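Local coordinates for FEZ-1 protein (Fluoribacter gormanii, PDB 5WCK) that probably hydrolyses beta-lactam antibiotics as a monomeric, zinc-dependent subclass B3 metallo-beta-lactamase, at residues A[68-72]-A[97-101]; A[145-149]-A[195-199]; A[201-205]-A[246-250]. The protein carries 2 engineered substitutions. Where two conformers were deposited one is given. Residues are numbered along the deposited sequence.

Contact 1. Residues A[68-72]-A[97-101]; sequences LISHA and DVSVI. With ZN (zinc ion), chain D.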
loop_
_atom_site.group_PDB
_atom_site.type_symbol
_atom_site.label_atom_id
_atom_site.label_comp_id
_atom_site.label_asym_id
_atom_site.label_seq_id
_atom_site.Cartn_x
_atom_site.Cartn_y
_atom_site.Cartn_z
ATOM N N LEU A 68 3.402 -0.269 8.676
ATOM C CA LEU A 68 3.004 -1.269 7.680
ATOM C C LEU A 68 3.371 -0.743 6.297
ATOM O O LEU A 68 3.619 0.457 6.138
ATOM C CB LEU A 68 1.491 -1.506 7.740
ATOM C CG LEU A 68 0.894 -1.757 9.112
ATOM C CD1 LEU A 68 -0.621 -1.814 9.023
ATOM C CD2 LEU A 68 1.464 -3.024 9.732
ATOM N N ILE A 69 3.383 -1.658 5.326
ATOM C CA ILE A 69 3.604 -1.337 3.941
ATOM C C ILE A 69 2.589 -2.066 3.060
ATOM O O ILE A 69 2.059 -3.140 3.407
ATOM C CB ILE A 69 5.040 -1.653 3.502
ATOM C CG1 ILE A 69 5.406 -3.122 3.716
ATOM C CG2 ILE A 69 6.014 -0.697 4.173
ATOM C CD1 ILE A 69 6.755 -3.538 3.150
ATOM N N SER A 70 2.387 -1.511 1.856
ATOM C CA SER A 70 1.601 -2.182 0.818
ATOM C C SER A 70 2.374 -3.373 0.232
ATOM O O SER A 70 1.822 -4.434 0.019
ATOM C CB SER A 70 1.236 -1.230 -0.290
ATOM O OG SER A 70 0.290 -0.269 0.168
ATOM N N HIS A 71 3.636 -3.140 -0.115
ATOM C CA HIS A 71 4.465 -4.207 -0.657
ATOM C C HIS A 71 5.938 -3.785 -0.617
ATOM O O HIS A 71 6.248 -2.615 -0.475
ATOM C CB HIS A 71 4.006 -4.619 -2.068
ATOM C CG HIS A 71 4.189 -3.615 -3.153
ATOM N ND1 HIS A 71 3.147 -2.812 -3.626
ATOM C CD2 HIS A 71 5.264 -3.311 -3.907
ATOM C CE1 HIS A 71 3.591 -2.079 -4.631
ATOM N NE2 HIS A 71 4.882 -2.369 -4.834
ATOM N N ALA A 72 6.819 -4.782 -0.763
ATOM C CA ALA A 72 8.269 -4.602 -0.582
ATOM C C ALA A 72 8.940 -4.159 -1.887
ATOM O O ALA A 72 9.660 -4.924 -2.510
ATOM C CB ALA A 72 8.886 -5.877 -0.044
ATOM N N ASP A 97 7.117 -11.275 1.824
ATOM C CA ASP A 97 7.945 -10.120 1.481
ATOM C C ASP A 97 9.073 -9.809 2.495
ATOM O O ASP A 97 9.825 -8.888 2.286
ATOM C CB ASP A 97 7.095 -8.868 1.284
ATOM C CG ASP A 97 6.635 -8.629 -0.142
ATOM O OD1 ASP A 97 7.014 -9.422 -1.047
ATOM O OD2 ASP A 97 5.875 -7.654 -0.322
ATOM N N VAL A 98 9.175 -10.580 3.584
ATOM C CA VAL A 98 10.147 -10.302 4.657
ATOM C C VAL A 98 11.575 -10.383 4.111
ATOM O O VAL A 98 12.397 -9.509 4.425
ATOM C CB VAL A 98 9.929 -11.227 5.852
ATOM C CG1 VAL A 98 11.103 -11.146 6.839
ATOM C CG2 VAL A 98 8.606 -10.895 6.542
ATOM N N SER A 99 11.861 -11.392 3.269
ATOM C CA SER A 99 13.231 -11.532 2.752
ATOM C C SER A 99 13.670 -10.249 2.035
ATOM O O SER A 99 14.816 -9.786 2.164
ATOM C CB SER A 99 13.361 -12.724 1.849
ATOM O OG SER A 99 14.648 -12.748 1.259
ATOM N N VAL A 100 12.781 -9.674 1.220
ATOM C CA VAL A 100 13.148 -8.463 0.497
ATOM C C VAL A 100 13.418 -7.302 1.464
ATOM O O VAL A 100 14.362 -6.536 1.264
ATOM C CB VAL A 100 12.089 -8.097 -0.556
ATOM C CG1 VAL A 100 12.325 -6.732 -1.132
ATOM C CG2 VAL A 100 12.060 -9.152 -1.650
ATOM N N ILE A 101 12.597 -7.162 2.500
ATOM C CA ILE A 101 12.806 -6.089 3.462
ATOM C C ILE A 101 14.150 -6.281 4.196
ATOM O O ILE A 101 14.918 -5.331 4.329
ATOM C CB ILE A 101 11.600 -5.988 4.411
ATOM C CG1 ILE A 101 10.324 -5.597 3.650
ATOM C CG2 ILE A 101 11.889 -5.022 5.555
ATOM C CD1 ILE A 101 10.448 -4.338 2.835
HETATM ZN ZN ZN D . 5.834 -2.157 -6.680
HETATM O O HOH W 1 6.022 -0.208 -6.890
#
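The methyl group of Ala-72 sits at the apolar centre of this buried contact, touched by two side chains from one face of helix 95-103. Its CB lies 3.7 Å from Val-100 CG1 and 3.6 Å from Ile-101 CD1. The packing belongs to the alpha-beta/beta-alpha fold of the metallo-beta-lactamases: the loop after strand 64-68 opens the HxHxDH zinc signature, which here reads from His-71 to His-76, and Ala-72 is the small residue between the first two histidines. Ile-101 bridges Ala-72 and Ile-69. Its CA-CB bond points sideways, but with both chi angles in the m well the chain bends so that CD1 also reaches Ile-69 CD1, at 3.8 Å. Around this patch, Ala-77 of helix 74-77 and Tyr-91 of strand 90-94 touch both isoleucines.

At the polar edge a carboxylate takes over. Asp-97 OD2 accepts a hydrogen bond from the backbone Ala-72 N at 3.1 Å, tying the loop to the helix beside a metal ligand; the same oxygen is hydrogen-bonded to Thr-150 OG1, so one side chain touches both zinc-bearing loops. The case illustrates a general principle of metalloenzymes, that ligands are positioned by a second shell of backbone and side-chain contacts. The ND1 of His-71 is hydrogen-bonded to the carbonyl of Gly-173, and its NE2 coordinates the zinc ion together with His-73 and His-149. His-71 NE2 lies 2.1 Å from ZN, and the oxygen of water 1 lies 2.0 Å from the same ion.

Contact 2. Residues A[145-149]-A[195-199]; sequences LTPGH and DYKHS. With ZN (zinc ion), chain D.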
loop_
_atom_site.group_PDB
_atom_site.type_symbol
_atom_site.label_atom_id
_atom_site.label_comp_id
_atom_site.label_asym_id
_atom_site.label_seq_id
_atom_site.Cartn_x
_atom_site.Cartn_y
_atom_site.Cartn_z
ATOM N N LEU A 145 -3.303 -11.192 1.616
ATOM C CA LEU A 145 -2.261 -11.518 0.668
ATOM C C LEU A 145 -2.861 -11.483 -0.743
ATOM O O LEU A 145 -3.732 -12.304 -1.087
ATOM C CB LEU A 145 -1.675 -12.889 1.016
ATOM C CG LEU A 145 -0.549 -13.399 0.126
ATOM C CD1 LEU A 145 0.622 -12.464 0.083
ATOM C CD2 LEU A 145 -0.107 -14.776 0.589
ATOM N N THR A 146 -2.364 -10.542 -1.543
ATOM C CA THR A 146 -2.733 -10.400 -2.935
ATOM C C THR A 146 -1.448 -10.395 -3.742
ATOM O O THR A 146 -0.963 -9.345 -4.163
ATOM C CB THR A 146 -3.575 -9.137 -3.156
ATOM O OG1 THR A 146 -2.886 -7.966 -2.715
ATOM C CG2 THR A 146 -4.904 -9.264 -2.441
ATOM N N PRO A 147 -0.837 -11.584 -3.914
ATOM C CA PRO A 147 0.505 -11.676 -4.475
ATOM C C PRO A 147 0.548 -11.580 -5.998
ATOM O O PRO A 147 -0.480 -11.604 -6.682
ATOM C CB PRO A 147 0.937 -13.063 -3.996
ATOM C CG PRO A 147 -0.336 -13.870 -4.052
ATOM C CD PRO A 147 -1.412 -12.904 -3.614
ATOM N N GLY A 148 1.774 -11.455 -6.493
ATOM C CA GLY A 148 2.073 -11.358 -7.922
ATOM C C GLY A 148 3.004 -10.193 -8.197
ATOM O O GLY A 148 4.157 -10.378 -8.627
ATOM N N HIS A 149 2.526 -8.976 -7.891
ATOM C CA HIS A 149 3.335 -7.768 -8.020
ATOM C C HIS A 149 4.603 -7.879 -7.167
ATOM O O HIS A 149 5.689 -7.489 -7.607
ATOM C CB HIS A 149 2.499 -6.514 -7.722
ATOM C CG HIS A 149 3.285 -5.267 -7.894
ATOM N ND1 HIS A 149 3.476 -4.665 -9.125
ATOM C CD2 HIS A 149 3.979 -4.544 -6.990
ATOM C CE1 HIS A 149 4.258 -3.593 -8.957
ATOM N NE2 HIS A 149 4.579 -3.500 -7.652
ATOM N N ASP A 195 -0.302 -16.635 -8.763
ATOM C CA ASP A 195 -0.460 -15.660 -7.689
ATOM C C ASP A 195 -1.319 -14.469 -8.147
ATOM O O ASP A 195 -2.255 -14.076 -7.439
ATOM C CB ASP A 195 0.909 -15.233 -7.146
ATOM C CG ASP A 195 1.457 -16.175 -6.079
ATOM O OD1 ASP A 195 0.842 -17.251 -5.820
ATOM O OD2 ASP A 195 2.507 -15.834 -5.502
ATOM N N TYR A 196 -1.009 -13.898 -9.312
ATOM C CA TYR A 196 -1.840 -12.810 -9.865
ATOM C C TYR A 196 -3.291 -13.291 -10.015
ATOM O O TYR A 196 -4.237 -12.525 -9.724
ATOM C CB TYR A 196 -1.314 -12.335 -11.223
ATOM C CG TYR A 196 -0.216 -11.300 -11.188
ATOM C CD1 TYR A 196 -0.506 -9.961 -10.991
ATOM C CD2 TYR A 196 1.102 -11.629 -11.459
ATOM C CE1 TYR A 196 0.479 -8.980 -11.023
ATOM C CE2 TYR A 196 2.111 -10.673 -11.444
ATOM C CZ TYR A 196 1.793 -9.334 -11.253
ATOM O OH TYR A 196 2.768 -8.365 -11.289
ATOM N N LYS A 197 -3.472 -14.520 -10.495
ATOM C CA LYS A 197 -4.840 -15.042 -10.711
ATOM C C LYS A 197 -5.589 -15.151 -9.387
ATOM O O LYS A 197 -6.767 -14.803 -9.294
ATOM C CB LYS A 197 -4.787 -16.368 -11.474
ATOM C CG LYS A 197 -4.303 -16.203 -12.904
ATOM C CD LYS A 197 -3.997 -17.505 -13.618
ATOM C CE LYS A 197 -3.251 -17.300 -14.917
ATOM N NZ LYS A 197 -2.984 -18.614 -15.568
ATOM N N HIS A 198 -4.891 -15.598 -8.349
ATOM C CA HIS A 198 -5.466 -15.656 -7.019
ATOM C C HIS A 198 -5.845 -14.253 -6.542
ATOM O O HIS A 198 -6.927 -14.051 -5.994
ATOM C CB HIS A 198 -4.506 -16.334 -6.035
ATOM C CG HIS A 198 -5.026 -16.344 -4.646
ATOM N ND1 HIS A 198 -6.104 -17.131 -4.271
ATOM C CD2 HIS A 198 -4.656 -15.647 -3.556
ATOM C CE1 HIS A 198 -6.346 -16.926 -2.984
ATOM N NE2 HIS A 198 -5.502 -16.017 -2.531
ATOM N N SER A 199 -4.954 -13.275 -6.751
ATOM C CA SER A 199 -5.231 -11.900 -6.353
ATOM C C SER A 199 -6.499 -11.387 -7.047
ATOM O O SER A 199 -7.303 -10.682 -6.448
ATOM C CB SER A 199 -4.093 -10.996 -6.643
ATOM O OG SER A 199 -3.009 -11.270 -5.782
HETATM ZN ZN ZN D . 5.834 -2.157 -6.680
HETATM O O HOH W 2 -5.088 -14.341 -0.210
HETATM O O HOH W 1 6.022 -0.208 -6.890
#
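This is a close loop-on-helix contact, largely buried, in which the turn between strands 139-145 and 154-162 rests on helix 192-204. The backbones come so near that Gly-148 CA and Tyr-196 CA are 4.6 Å apart. Such proximity requires a residue without a side chain: a CB on Gly-148 would run into Tyr-196 CG, and the backbone angles of 131/-62 by themselves call for glycine. In its place the CA of Gly-148 forms a CH-pi contact, 3.7 Å from the centroid of the Tyr-196 ring and close to the ring normal.

The sequence Thr-Pro-Gly-His is a familiar motif of the metallo-beta-lactamase fold, where the loop leaving a strand of the second sheet delivers a histidine to the metal. Here His-149 NE2 binds ZN at 2.1 Å, in a site completed by His-71, His-73 and water 1. His-149 ND1 and Tyr-196 OH are both hydrogen-bonded to the carbonyl of Gly-176, so the ligand and the ring beneath its loop share one anchor.

Pro-147 packs on the same stretch of helix, against Asp-195 and Ser-199. Its carbonyl accepts a hydrogen bond from Ser-199, OG to Pro-147 O 2.7 Å, although the position of that hydroxyl is less certain. Pro-147 CB lies 3.5 Å from Asp-195 OD2, which is itself hydrogen-bonded to Tyr-189. Toward the surface, water 2 links Leu-145 O, at 2.6 Å from its oxygen, to His-198 NE2, at 2.9 Å.

Contact 3. Residues A[201-205]-A[246-250]; sequences KVLES and IEQKA. With SO4 (sulfate ion), chain J.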
loop_
_atom_site.group_PDB
_atom_site.type_symbol
_atom_site.label_atom_id
_atom_site.label_comp_id
_atom_site.label_asym_id
_atom_site.label_seq_id
_atom_site.Cartn_x
_atom_site.Cartn_y
_atom_site.Cartn_z
ATOM N N LYS A 201 -9.012 -13.179 -8.190
ATOM C CA LYS A 201 -10.182 -13.831 -7.601
ATOM C C LYS A 201 -10.556 -13.152 -6.274
ATOM O O LYS A 201 -11.749 -12.876 -6.022
ATOM C CB LYS A 201 -9.925 -15.327 -7.432
ATOM C CG LYS A 201 -11.074 -16.072 -6.790
ATOM C CD LYS A 201 -10.791 -17.552 -6.689
ATOM C CE LYS A 201 -11.952 -18.322 -6.083
ATOM N NZ LYS A 201 -11.620 -19.764 -5.957
ATOM N N VAL A 202 -9.567 -12.921 -5.399
ATOM C CA VAL A 202 -9.792 -12.299 -4.074
ATOM C C VAL A 202 -10.381 -10.897 -4.253
ATOM O O VAL A 202 -11.386 -10.543 -3.611
ATOM C CB VAL A 202 -8.484 -12.242 -3.258
ATOM C CG1 VAL A 202 -8.538 -11.286 -2.066
ATOM C CG2 VAL A 202 -8.073 -13.645 -2.833
ATOM N N LEU A 203 -9.751 -10.083 -5.101
ATOM C CA LEU A 203 -10.173 -8.684 -5.210
ATOM C C LEU A 203 -11.549 -8.545 -5.896
ATOM O O LEU A 203 -12.363 -7.663 -5.509
ATOM C CB LEU A 203 -9.084 -7.906 -5.947
ATOM C CG LEU A 203 -7.825 -7.666 -5.131
ATOM C CD1 LEU A 203 -6.744 -7.127 -6.045
ATOM C CD2 LEU A 203 -8.055 -6.731 -3.948
ATOM N N GLU A 204 -11.831 -9.394 -6.888
ATOM C CA GLU A 204 -13.141 -9.362 -7.582
ATOM C C GLU A 204 -14.288 -9.682 -6.620
ATOM O O GLU A 204 -15.409 -9.237 -6.852
ATOM C CB GLU A 204 -13.169 -10.290 -8.783
ATOM C CG GLU A 204 -12.285 -9.812 -9.921
ATOM C CD GLU A 204 -12.658 -10.327 -11.299
ATOM O OE1 GLU A 204 -13.432 -11.297 -11.381
ATOM O OE2 GLU A 204 -12.139 -9.778 -12.285
ATOM N N SER A 205 -14.028 -10.430 -5.558
ATOM C CA SER A 205 -15.120 -10.835 -4.677
ATOM C C SER A 205 -15.121 -10.020 -3.378
ATOM O O SER A 205 -15.905 -10.299 -2.495
ATOM C CB SER A 205 -15.093 -12.311 -4.445
ATOM O OG SER A 205 -13.883 -12.685 -3.864
ATOM N N ILE A 246 -10.320 -2.781 -10.363
ATOM C CA ILE A 246 -9.939 -4.188 -10.206
ATOM C C ILE A 246 -10.159 -4.940 -11.523
ATOM O O ILE A 246 -9.293 -5.705 -11.994
ATOM C CB ILE A 246 -10.682 -4.822 -9.023
ATOM C CG1 ILE A 246 -10.160 -4.264 -7.694
ATOM C CG2 ILE A 246 -10.559 -6.341 -9.079
ATOM C CD1 ILE A 246 -11.113 -4.416 -6.542
ATOM N N GLU A 247 -11.313 -4.747 -12.161
ATOM C CA GLU A 247 -11.587 -5.429 -13.440
ATOM C C GLU A 247 -10.588 -4.999 -14.525
ATOM O O GLU A 247 -10.122 -5.824 -15.291
ATOM C CB GLU A 247 -13.028 -5.173 -13.906
ATOM C CG GLU A 247 -13.385 -5.877 -15.192
ATOM C CD GLU A 247 -13.634 -7.379 -15.112
ATOM O OE1 GLU A 247 -13.648 -7.919 -13.997
ATOM O OE2 GLU A 247 -13.813 -8.010 -16.176
ATOM N N GLN A 248 -10.238 -3.712 -14.578
ATOM C CA GLN A 248 -9.278 -3.212 -15.544
ATOM C C GLN A 248 -7.903 -3.866 -15.325
ATOM O O GLN A 248 -7.259 -4.266 -16.260
ATOM C CB GLN A 248 -9.138 -1.692 -15.466
ATOM C CG GLN A 248 -8.162 -1.129 -16.492
ATOM C CD GLN A 248 -8.674 -1.345 -17.895
ATOM O OE1 GLN A 248 -9.803 -0.975 -18.227
ATOM N NE2 GLN A 248 -7.862 -1.985 -18.724
ATOM N N LYS A 249 -7.440 -3.931 -14.072
ATOM C CA LYS A 249 -6.141 -4.509 -13.792
ATOM C C LYS A 249 -6.175 -6.022 -14.042
ATOM O O LYS A 249 -5.171 -6.592 -14.485
ATOM C CB LYS A 249 -5.651 -4.163 -12.386
ATOM C CG LYS A 249 -5.370 -2.689 -12.148
ATOM C CD LYS A 249 -4.499 -2.017 -13.214
ATOM C CE LYS A 249 -3.171 -2.701 -13.447
ATOM N NZ LYS A 249 -2.445 -2.038 -14.562
ATOM N N ALA A 250 -7.321 -6.681 -13.809
ATOM C CA ALA A 250 -7.434 -8.105 -14.133
ATOM C C ALA A 250 -7.292 -8.280 -15.653
ATOM O O ALA A 250 -6.569 -9.158 -16.142
ATOM C CB ALA A 250 -8.746 -8.648 -13.627
HETATM S S SO4 J . -2.345 1.466 -12.830
HETATM O O1 SO4 J . -1.395 2.583 -12.693
HETATM O O2 SO4 J . -2.500 0.770 -11.519
HETATM O O3 SO4 J . -3.661 1.987 -13.275
HETATM O O4 SO4 J . -1.809 0.509 -13.827
#
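Two helices on the outer layer of the alpha-beta/beta-alpha sandwich meet here: the last turn of helix 192-204 packs on the long C-terminal helix 239-262, with the Cys-208–Cys-242 disulfide linking the chain nearby. Ile-246 is the most covered residue of the contact. In its m, t conformation CG2 lies 3.8 Å from Leu-203 CB and 4.0 Å from Glu-204 CG, while CD1 extends to within 3.6 Å of Leu-203 O. Leu-203, likewise m, t, also touches Ile-175 in a neighbouring loop.

At the exposed edge two acidic side chains meet. Glu-204 and Glu-247 both leave their backbones sideways. Glu-204, with chi1 in m, reaches across the helices, and the t, p bend of Glu-247 turns its carboxylate back to meet it, so that Glu-204 OE2 is 2.9 Å from Glu-247 OE1, a close approach of like charges. Glu-204 was deposited in two conformers, so this approach describes one of them. The same OE2 lies 3.8 Å from Ala-250 CB.

Lys-249 folds through three successive m torsions, forms a salt bridge with Asp-252, and places its NZ 2.7 Å from O4 of a sulfate ion, probably from the crystallisation liquor.

Overall arrangement
The three contacts follow one another along the chain, each closing before the next opens, and together run from one layer of the sandwich across the metal site to the other. Contacts 1 and 2 have centres 14 Å apart and meet at the shared zinc ion, to which the loops after strands 64-68 and 139-145, one from each sheet, bring a histidine. The centres of contacts 2 and 3 are 10 Å apart; both use helix 192-204, and they touch where Thr-146 packs on Val-202 and Leu-203. The centres of contacts 1 and 3 are 22 Å apart, their nearest atoms about 11 Å. Helix 192-204 thus rests against a metal-binding loop at one point and the C-terminal helix at another, connecting active site and outer layer.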